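Local coordinates for protein diketoreductase (Acinetobacter baylyi, PDB 4E12) that reduces dicarbonyl compounds with NADH and is probably related in activity to the 3-hydroxyacyl-CoA dehydrogenases of fatty acid beta-oxidation, at residues A[148-159]-A[178-188]. Sequence-based numbering, arbitrary orientation.
Sequences VWVNNTAEVMGT and GMVPIELKKEK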
loop_
_atom_site.group_PDB
_atom_site.type_symbol
_atom_site.label_atom_id
_atom_site.label_comp_id
_atom_site.label_asym_id
_atom_site.label_seq_id
_atom_site.Cartn_x
_atom_site.Cartn_y
_atom_site.Cartn_z
ATOM N N VAL A 148 -4.582 -10.162 -17.847
ATOM C CA VAL A 148 -5.521 -10.986 -17.093
ATOM C C VAL A 148 -4.988 -12.387 -16.817
ATOM O O VAL A 148 -5.412 -13.024 -15.854
ATOM C CB VAL A 148 -6.890 -11.117 -17.811
ATOM C CG1 VAL A 148 -7.485 -9.744 -18.093
ATOM C CG2 VAL A 148 -6.748 -11.938 -19.087
ATOM N N TRP A 149 -4.086 -12.881 -17.660
ATOM C CA TRP A 149 -3.563 -14.229 -17.473
ATOM C C TRP A 149 -2.698 -14.300 -16.214
ATOM O O TRP A 149 -2.579 -15.363 -15.599
ATOM C CB TRP A 149 -2.757 -14.696 -18.697
ATOM C CG TRP A 149 -1.575 -13.831 -18.981
ATOM C CD1 TRP A 149 -0.311 -13.956 -18.466
ATOM C CD2 TRP A 149 -1.548 -12.691 -19.840
ATOM N NE1 TRP A 149 0.496 -12.956 -18.949
ATOM C CE2 TRP A 149 -0.237 -12.161 -19.793
ATOM C CE3 TRP A 149 -2.507 -12.056 -20.639
ATOM C CZ2 TRP A 149 0.139 -11.019 -20.515
ATOM C CZ3 TRP A 149 -2.133 -10.921 -21.359
ATOM C CH2 TRP A 149 -0.822 -10.417 -21.291
ATOM N N VAL A 150 -2.104 -13.169 -15.831
ATOM C CA VAL A 150 -1.223 -13.112 -14.662
ATOM C C VAL A 150 -1.851 -12.336 -13.490
ATOM O O VAL A 150 -1.880 -12.822 -12.353
ATOM C CB VAL A 150 0.177 -12.547 -15.033
ATOM C CG1 VAL A 150 0.053 -11.167 -15.659
ATOM C CG2 VAL A 150 1.067 -12.506 -13.809
ATOM N N ASN A 151 -2.369 -11.145 -13.762
ATOM C CA ASN A 151 -3.101 -10.390 -12.744
ATOM C C ASN A 151 -4.547 -10.822 -12.863
ATOM O O ASN A 151 -5.368 -10.128 -13.470
ATOM C CB ASN A 151 -2.977 -8.898 -13.026
ATOM C CG ASN A 151 -1.537 -8.448 -13.090
ATOM O OD1 ASN A 151 -0.691 -8.940 -12.336
ATOM N ND2 ASN A 151 -1.238 -7.536 -14.008
ATOM N N ASN A 152 -4.842 -11.988 -12.301
ATOM C CA ASN A 152 -6.086 -12.685 -12.596
ATOM C C ASN A 152 -7.210 -12.458 -11.589
ATOM O O ASN A 152 -7.929 -13.393 -11.238
ATOM C CB ASN A 152 -5.840 -14.182 -12.783
ATOM C CG ASN A 152 -5.252 -14.833 -11.550
ATOM O OD1 ASN A 152 -4.464 -14.225 -10.819
ATOM N ND2 ASN A 152 -5.637 -16.066 -11.306
ATOM N N THR A 153 -7.384 -11.231 -11.120
ATOM C CA THR A 153 -8.571 -10.923 -10.334
ATOM C C THR A 153 -9.728 -10.529 -11.244
ATOM O O THR A 153 -9.523 -9.955 -12.317
ATOM C CB THR A 153 -8.325 -9.794 -9.331
ATOM O OG1 THR A 153 -7.846 -8.637 -10.025
ATOM C CG2 THR A 153 -7.316 -10.230 -8.281
ATOM N N ALA A 154 -10.935 -10.883 -10.823
ATOM C CA ALA A 154 -12.155 -10.439 -11.482
ATOM C C ALA A 154 -13.054 -9.884 -10.395
ATOM O O ALA A 154 -13.617 -10.630 -9.586
ATOM C CB ALA A 154 -12.837 -11.586 -12.225
ATOM N N GLU A 155 -13.149 -8.560 -10.344
ATOM C CA GLU A 155 -13.974 -7.886 -9.357
ATOM C C GLU A 155 -15.413 -7.842 -9.799
ATOM O O GLU A 155 -15.736 -7.225 -10.819
ATOM C CB GLU A 155 -13.459 -6.473 -9.123
ATOM C CG GLU A 155 -12.089 -6.483 -8.447
ATOM C CD GLU A 155 -11.433 -5.111 -8.368
ATOM O OE1 GLU A 155 -11.304 -4.445 -9.414
ATOM O OE2 GLU A 155 -11.043 -4.700 -7.256
ATOM N N VAL A 156 -16.265 -8.496 -9.018
ATOM C CA VAL A 156 -17.679 -8.638 -9.335
ATOM C C VAL A 156 -18.478 -7.649 -8.508
ATOM O O VAL A 156 -18.386 -7.635 -7.280
ATOM C CB VAL A 156 -18.188 -10.057 -9.016
ATOM C CG1 VAL A 156 -19.669 -10.187 -9.398
ATOM C CG2 VAL A 156 -17.350 -11.094 -9.761
ATOM N N MET A 157 -19.267 -6.820 -9.177
ATOM C CA MET A 157 -19.963 -5.755 -8.479
ATOM C C MET A 157 -21.276 -5.438 -9.184
ATOM O O MET A 157 -21.273 -4.936 -10.311
ATOM C CB MET A 157 -19.059 -4.517 -8.464
ATOM C CG MET A 157 -19.523 -3.359 -7.611
ATOM S SD MET A 157 -18.357 -1.983 -7.691
ATOM C CE MET A 157 -18.826 -1.272 -9.264
ATOM N N GLY A 158 -22.392 -5.724 -8.520
ATOM C CA GLY A 158 -23.689 -5.421 -9.100
ATOM C C GLY A 158 -24.353 -4.189 -8.522
ATOM O O GLY A 158 -23.731 -3.425 -7.776
ATOM N N THR A 159 -25.622 -3.985 -8.869
ATOM C CA THR A 159 -26.408 -2.913 -8.264
ATOM C C THR A 159 -27.383 -3.552 -7.286
ATOM O O THR A 159 -27.413 -4.778 -7.136
ATOM C CB THR A 159 -27.261 -2.152 -9.311
ATOM O OG1 THR A 159 -28.273 -3.030 -9.813
ATOM C CG2 THR A 159 -26.400 -1.680 -10.471
ATOM N N GLY A 178 -10.594 -19.117 -14.834
ATOM C CA GLY A 178 -9.288 -19.024 -14.212
ATOM C C GLY A 178 -9.010 -17.740 -13.451
ATOM O O GLY A 178 -7.854 -17.432 -13.175
ATOM N N MET A 179 -10.041 -16.991 -13.089
ATOM C CA MET A 179 -9.824 -15.750 -12.351
ATOM C C MET A 179 -10.062 -16.006 -10.874
ATOM O O MET A 179 -10.726 -16.979 -10.515
ATOM C CB MET A 179 -10.819 -14.681 -12.804
ATOM C CG MET A 179 -10.850 -14.448 -14.301
ATOM S SD MET A 179 -9.271 -13.970 -15.013
ATOM C CE MET A 179 -8.969 -12.456 -14.171
ATOM N N VAL A 180 -9.529 -15.135 -10.021
ATOM C CA VAL A 180 -9.890 -15.146 -8.612
ATOM C C VAL A 180 -11.017 -14.142 -8.456
ATOM O O VAL A 180 -10.797 -12.945 -8.631
ATOM C CB VAL A 180 -8.721 -14.678 -7.743
ATOM C CG1 VAL A 180 -9.163 -14.557 -6.288
ATOM C CG2 VAL A 180 -7.558 -15.653 -7.869
ATOM N N PRO A 181 -12.240 -14.609 -8.152
ATOM C CA PRO A 181 -13.360 -13.682 -7.998
ATOM C C PRO A 181 -13.187 -12.840 -6.752
ATOM O O PRO A 181 -12.963 -13.353 -5.655
ATOM C CB PRO A 181 -14.559 -14.605 -7.802
ATOM C CG PRO A 181 -14.142 -15.882 -8.394
ATOM C CD PRO A 181 -12.693 -16.005 -8.089
ATOM N N ILE A 182 -13.280 -11.536 -6.927
ATOM C CA ILE A 182 -13.213 -10.620 -5.808
ATOM C C ILE A 182 -14.626 -10.131 -5.659
ATOM O O ILE A 182 -15.122 -9.385 -6.512
ATOM C CB ILE A 182 -12.260 -9.455 -6.123
ATOM C CG1 ILE A 182 -10.846 -9.995 -6.360
ATOM C CG2 ILE A 182 -12.303 -8.391 -5.022
ATOM C CD1 ILE A 182 -10.306 -10.769 -5.206
ATOM N N GLU A 183 -15.302 -10.579 -4.600
ATOM C CA GLU A 183 -16.736 -10.331 -4.484
ATOM C C GLU A 183 -17.069 -9.064 -3.695
ATOM O O GLU A 183 -16.866 -9.005 -2.478
ATOM C CB GLU A 183 -17.444 -11.570 -3.908
ATOM C CG GLU A 183 -17.290 -12.820 -4.781
ATOM C CD GLU A 183 -17.955 -14.073 -4.201
ATOM O OE1 GLU A 183 -19.133 -14.009 -3.795
ATOM O OE2 GLU A 183 -17.293 -15.127 -4.149
ATOM N N LEU A 184 -17.558 -8.036 -4.394
ATOM C CA LEU A 184 -18.033 -6.846 -3.716
ATOM C C LEU A 184 -19.512 -6.980 -3.420
ATOM O O LEU A 184 -20.244 -7.612 -4.187
ATOM C CB LEU A 184 -17.765 -5.571 -4.507
ATOM C CG LEU A 184 -16.319 -5.117 -4.696
ATOM C CD1 LEU A 184 -15.574 -6.009 -5.681
ATOM C CD2 LEU A 184 -16.362 -3.692 -5.214
ATOM N N LYS A 185 -19.934 -6.385 -2.305
ATOM C CA LYS A 185 -21.281 -6.569 -1.777
ATOM C C LYS A 185 -22.169 -5.361 -2.075
ATOM O O LYS A 185 -23.398 -5.449 -2.021
ATOM C CB LYS A 185 -21.216 -6.862 -0.267
ATOM C CG LYS A 185 -20.481 -8.167 0.045
ATOM C CD LYS A 185 -20.185 -8.360 1.525
ATOM C CE LYS A 185 -19.430 -9.675 1.745
ATOM N NZ LYS A 185 -19.063 -9.906 3.171
ATOM N N LYS A 186 -21.536 -4.241 -2.404
ATOM C CA LYS A 186 -22.229 -3.011 -2.746
ATOM C C LYS A 186 -21.378 -2.272 -3.768
ATOM O O LYS A 186 -20.172 -2.509 -3.862
ATOM C CB LYS A 186 -22.351 -2.097 -1.522
ATOM C CG LYS A 186 -23.149 -2.633 -0.359
ATOM C CD LYS A 186 -23.279 -1.555 0.714
ATOM C CE LYS A 186 -24.086 -2.038 1.910
ATOM N NZ LYS A 186 -24.221 -0.985 2.959
ATOM N N GLU A 187 -21.982 -1.364 -4.520
ATOM C CA GLU A 187 -21.187 -0.558 -5.437
ATOM C C GLU A 187 -20.151 0.290 -4.728
ATOM O O GLU A 187 -20.363 0.780 -3.614
ATOM C CB GLU A 187 -22.044 0.360 -6.285
ATOM C CG GLU A 187 -22.813 -0.310 -7.369
ATOM C CD GLU A 187 -23.396 0.719 -8.293
ATOM O OE1 GLU A 187 -23.970 1.705 -7.780
ATOM O OE2 GLU A 187 -23.247 0.568 -9.518
ATOM N N LYS A 188 -19.038 0.473 -5.414
ATOM C CA LYS A 188 -17.952 1.311 -4.957
ATOM C C LYS A 188 -17.141 1.716 -6.177
ATOM O O LYS A 188 -16.634 0.863 -6.909
ATOM C CB LYS A 188 -17.074 0.532 -3.966
ATOM C CG LYS A 188 -15.833 1.281 -3.481
ATOM C CD LYS A 188 -16.167 2.474 -2.592
ATOM C CE LYS A 188 -14.921 3.258 -2.234
ATOM N NZ LYS A 188 -14.348 3.923 -3.435
HETATM O O HOH W 1 -22.852 -6.405 -5.410
#
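A parallel beta-alpha-beta unit closes one edge of the Rossmann-type NAD-binding domain: strand 153-158, helix 164-176 and strand 180-183, an edge strand of the sheet within this chain. Asn152 and Val180 start the pairing, with Val180 N to Asn152 O at 2.7 Å. Ala154 and Val156 then each bond both ways, Ala154 to Val180 and Ile182, Val156 to Ile182 and Leu184.

Gly178 ends the helix in a Schellman motif. Gly178 O accepts a nearly straight hydrogen bond (174°) from Asn152 ND2 at 3.2 Å, in the plane of both the carbonyl and the side-chain amide.

Thr153, Glu155, Val180 and Ile182 share one face. Glu155 and Ile182 run side by side, Glu155 CG to Ile182 CB 3.8 Å. Glu155 OE1 is hydrogen-bonded to His143 ND1, a residue predicted to matter for catalysis, and OE2 to the backbone N of Val192 and Leu193. Ile182 also packs on Thr221 of the second subunit.

On the other face Ala154 CB meets Met179 CB at 3.7 Å. Past the last backbone bond, Leu184 N to Val156 O, a water bridges Gly158 N and Leu184 O. Met157 is extended through chi1 (-172°) and chi2 (180°), and its SD lies 3.6 Å from Leu184 CD2. Met157 SD also accepts a weak hydrogen bond from Lys188 N at 3.4 Å.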